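Local structure of protein - conserved hypothetical (Bacillus anthracis, 4LES) at residues F78-F83 with V196-Y201. The protein is of unknown function, a conserved hypothetical protein rich in antiparallel beta sheet. Numbering follows the deposited sequence.
Sequences FHTPKF and VVNNEY
F78 and Y201 pack against each other where two antiparallel sheets of the fold meet: an aromatic contact with one tyrosine hydrogen bond, joining the end of edge strand 69-79 to the hairpin formed by strands 193-197 and 201-204. The two side chains run antiparallel past each other; their rings form an oblique pair, planes at 57° and centroids 5.1 Å apart. F78 brings its CD2 over one face of the tyrosine ring, 3.4 Å from Y201 CG, and its CB over the same face as a CH-pi donor, 4.0 Å from the Y201 ring centroid. V197 CG2 sits over one face of the F78 ring, off its centre. With CG anti to its own carbonyl carbon (chi1 -59°), Y201 lays its ring along the chain of F78 and H79 and carries its hydroxyl to the backbone of H79. There Y201 OH donates to H79 O at 2.6 Å, in the carbonyl plane and on a lone pair. A water also donates to H79 O and to E200 OE1, so this carbonyl is gripped twice and the E200 carboxylate is tied to it indirectly. The other carboxylate oxygen, E200 OE2, accepts from N198 ND2 at 2.9 Å in a nearly straight bond, 165° at the hydrogen. Against that amide lies the methyl of T80, with CG2 3.7 Å from N198 ND2. A classic beta bulge sets E200 and Y201 together opposite V197, whose O accepts from both backbone N-H groups. V197 and F78 both pack on V87 of strand 83-96, so the hairpin lies against the four-stranded sheet, where H79 ND1 also bonds to D84; within its own sheet, strand 193-197 runs between 135-139 and 201-204.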
ATOM      1  N   PHE A  78      11.837   5.626  -4.431  1.00 39.73           N
ATOM      2  CA  PHE A  78      11.630   7.033  -4.600  1.00 39.45           C
ATOM      3  C   PHE A  78      12.270   7.748  -3.445  1.00 40.55           C
ATOM      4  O   PHE A  78      11.975   7.485  -2.276  1.00 38.56           O
ATOM      5  CB  PHE A  78      10.152   7.343  -4.624  1.00 38.45           C
ATOM      6  CG  PHE A  78       9.399   6.607  -5.678  1.00 37.94           C
ATOM      7  CD1 PHE A  78       8.874   5.354  -5.426  1.00 39.59           C
ATOM      8  CD2 PHE A  78       9.203   7.162  -6.911  1.00 41.73           C
ATOM      9  CE1 PHE A  78       8.165   4.665  -6.390  1.00 40.08           C
ATOM     10  CE2 PHE A  78       8.489   6.482  -7.889  1.00 42.01           C
ATOM     11  CZ  PHE A  78       7.972   5.224  -7.619  1.00 41.44           C
ATOM     12  N   HIS A  79      13.140   8.682  -3.784  1.00 41.94           N
ATOM     13  CA  HIS A  79      13.873   9.422  -2.808  1.00 42.80           C
ATOM     14  C   HIS A  79      13.156  10.669  -2.269  1.00 45.52           C
ATOM     15  O   HIS A  79      12.627  11.475  -3.032  1.00 43.62           O
ATOM     16  CB  HIS A  79      15.190   9.847  -3.413  1.00 46.12           C
ATOM     17  CG  HIS A  79      16.031  10.628  -2.484  1.00 49.39           C
ATOM     18  ND1 HIS A  79      16.792  10.033  -1.501  1.00 51.74           N
ATOM     19  CD2 HIS A  79      16.224  11.963  -2.367  1.00 50.44           C
ATOM     20  CE1 HIS A  79      17.422  10.976  -0.820  1.00 52.14           C
ATOM     21  NE2 HIS A  79      17.098  12.149  -1.332  1.00 51.46           N
ATOM     22  N   THR A  80      13.134  10.795  -0.939  1.00 45.52           N
ATOM     23  CA  THR A  80      12.588  11.972  -0.265  1.00 47.44           C
ATOM     24  C   THR A  80      13.701  12.375   0.680  1.00 49.41           C
ATOM     25  O   THR A  80      14.640  11.597   0.904  1.00 48.67           O
ATOM     26  CB  THR A  80      11.256  11.705   0.491  1.00 50.51           C
ATOM     27  OG1 THR A  80      11.483  10.897   1.664  1.00 51.31           O
ATOM     28  CG2 THR A  80      10.258  11.046  -0.417  1.00 45.55           C
ATOM     29  N   PRO A  81      13.634  13.601   1.211  1.00 57.65           N
ATOM     30  CA  PRO A  81      14.723  14.078   2.064  1.00 60.43           C
ATOM     31  C   PRO A  81      15.097  13.160   3.227  1.00 59.24           C
ATOM     32  O   PRO A  81      16.276  12.938   3.471  1.00 64.50           O
ATOM     33  CB  PRO A  81      14.194  15.423   2.587  1.00 66.92           C
ATOM     34  CG  PRO A  81      13.186  15.866   1.563  1.00 66.47           C
ATOM     35  CD  PRO A  81      12.557  14.603   1.057  1.00 60.34           C
ATOM     36  N   LYS A  82      14.116  12.611   3.926  1.00 56.40           N
ATOM     37  CA  LYS A  82      14.423  11.781   5.101  1.00 58.58           C
ATOM     38  C   LYS A  82      14.334  10.282   4.876  1.00 51.29           C
ATOM     39  O   LYS A  82      14.991   9.512   5.578  1.00 51.69           O
ATOM     40  CB  LYS A  82      13.475  12.162   6.242  1.00 62.67           C
ATOM     41  CG  LYS A  82      13.621  13.589   6.732  1.00 63.66           C
ATOM     42  CD  LYS A  82      12.488  13.932   7.701  1.00 69.96           C
ATOM     43  CE  LYS A  82      12.718  15.264   8.396  1.00 74.32           C
ATOM     44  NZ  LYS A  82      11.624  15.558   9.357  1.00 83.13           N
ATOM     45  N   PHE A  83      13.552   9.885   3.868  1.00 50.50           N
ATOM     46  CA  PHE A  83      13.278   8.494   3.594  1.00 45.56           C
ATOM     47  C   PHE A  83      13.316   8.110   2.108  1.00 43.61           C
ATOM     48  O   PHE A  83      12.893   8.880   1.255  1.00 43.37           O
ATOM     49  CB  PHE A  83      11.831   8.174   4.061  1.00 45.43           C
ATOM     50  CG  PHE A  83      11.553   8.487   5.521  1.00 50.80           C
ATOM     51  CD1 PHE A  83      11.765   7.536   6.505  1.00 54.26           C
ATOM     52  CD2 PHE A  83      11.055   9.724   5.902  1.00 55.39           C
ATOM     53  CE1 PHE A  83      11.513   7.812   7.844  1.00 60.59           C
ATOM     54  CE2 PHE A  83      10.807  10.021   7.250  1.00 59.49           C
ATOM     55  CZ  PHE A  83      11.037   9.066   8.222  1.00 60.63           C
ATOM     56  N   VAL A 196       0.950   7.719  -6.038  1.00 44.43           N
ATOM     57  CA  VAL A 196       1.619   9.003  -5.813  1.00 45.58           C
ATOM     58  C   VAL A 196       2.400   8.959  -4.499  1.00 44.06           C
ATOM     59  O   VAL A 196       1.855   8.637  -3.427  1.00 41.58           O
ATOM     60  CB  VAL A 196       0.637  10.206  -5.840  1.00 47.13           C
ATOM     61  CG1 VAL A 196       1.350  11.500  -5.486  1.00 48.57           C
ATOM     62  CG2 VAL A 196      -0.007  10.312  -7.216  1.00 49.61           C
ATOM     63  N   VAL A 197       3.683   9.280  -4.597  1.00 41.77           N
ATOM     64  CA  VAL A 197       4.561   9.241  -3.455  1.00 42.78           C
ATOM     65  C   VAL A 197       5.017  10.650  -3.044  1.00 44.27           C
ATOM     66  O   VAL A 197       5.601  11.412  -3.840  1.00 43.69           O
ATOM     67  CB  VAL A 197       5.769   8.325  -3.719  1.00 42.49           C
ATOM     68  CG1 VAL A 197       6.747   8.368  -2.556  1.00 42.48           C
ATOM     69  CG2 VAL A 197       5.301   6.882  -3.949  1.00 42.63           C
ATOM     70  N   ASN A 198       4.692  10.974  -1.800  1.00 43.39           N
ATOM     71  CA  ASN A 198       5.057  12.228  -1.161  1.00 46.31           C
ATOM     72  C   ASN A 198       4.547  13.422  -1.933  1.00 49.92           C
ATOM     73  O   ASN A 198       5.161  14.464  -1.889  1.00 53.35           O
ATOM     74  CB  ASN A 198       6.578  12.314  -1.076  1.00 44.66           C
ATOM     75  CG  ASN A 198       7.028  13.340  -0.066  1.00 48.28           C
ATOM     76  OD1 ASN A 198       6.425  13.478   0.994  1.00 49.06           O
ATOM     77  ND2 ASN A 198       8.073  14.065  -0.387  1.00 49.10           N
ATOM     78  N   ASN A 199       3.440  13.242  -2.650  1.00 53.49           N
ATOM     79  CA  ASN A 199       2.890  14.243  -3.567  1.00 59.85           C
ATOM     80  C   ASN A 199       3.976  14.787  -4.481  1.00 57.04           C
ATOM     81  O   ASN A 199       3.927  15.922  -4.890  1.00 61.09           O
ATOM     82  CB  ASN A 199       2.210  15.361  -2.776  1.00 69.41           C
ATOM     83  CG  ASN A 199       0.918  14.897  -2.145  1.00 79.63           C
ATOM     84  OD1 ASN A 199      -0.011  14.481  -2.848  1.00 88.91           O
ATOM     85  ND2 ASN A 199       0.843  14.959  -0.822  1.00 87.26           N
ATOM     86  N   GLU A 200       4.947  13.947  -4.794  1.00 53.19           N
ATOM     87  CA  GLU A 200       6.139  14.340  -5.532  1.00 54.62           C
ATOM     88  C   GLU A 200       6.409  13.456  -6.750  1.00 55.71           C
ATOM     89  O   GLU A 200       6.989  13.917  -7.724  1.00 58.05           O
ATOM     90  CB  GLU A 200       7.309  14.229  -4.556  1.00 56.17           C
ATOM     91  CG  GLU A 200       8.624  14.796  -5.019  1.00 58.70           C
ATOM     92  CD  GLU A 200       9.693  14.707  -3.946  1.00 59.54           C
ATOM     93  OE1 GLU A 200      10.780  15.245  -4.173  1.00 67.55           O
ATOM     94  OE2 GLU A 200       9.469  14.111  -2.878  1.00 55.20           O
ATOM     95  N   TYR A 201       6.023  12.177  -6.682  1.00 49.77           N
ATOM     96  CA  TYR A 201       6.208  11.260  -7.778  1.00 48.95           C
ATOM     97  C   TYR A 201       4.858  10.662  -8.104  1.00 50.72           C
ATOM     98  O   TYR A 201       4.055  10.390  -7.199  1.00 52.34           O
ATOM     99  CB  TYR A 201       7.127  10.107  -7.380  1.00 46.75           C
ATOM    100  CG  TYR A 201       8.494  10.515  -6.920  1.00 45.84           C
ATOM    101  CD1 TYR A 201       8.749  10.755  -5.577  1.00 43.28           C
ATOM    102  CD2 TYR A 201       9.547  10.625  -7.826  1.00 46.02           C
ATOM    103  CE1 TYR A 201      10.009  11.122  -5.146  1.00 44.11           C
ATOM    104  CE2 TYR A 201      10.816  10.970  -7.400  1.00 47.87           C
ATOM    105  CZ  TYR A 201      11.041  11.220  -6.050  1.00 44.96           C
ATOM    106  OH  TYR A 201      12.298  11.596  -5.618  1.00 44.56           O
TER
HETATM  107  O   HOH W   1      12.782  14.431  -2.706  1.00 59.07           O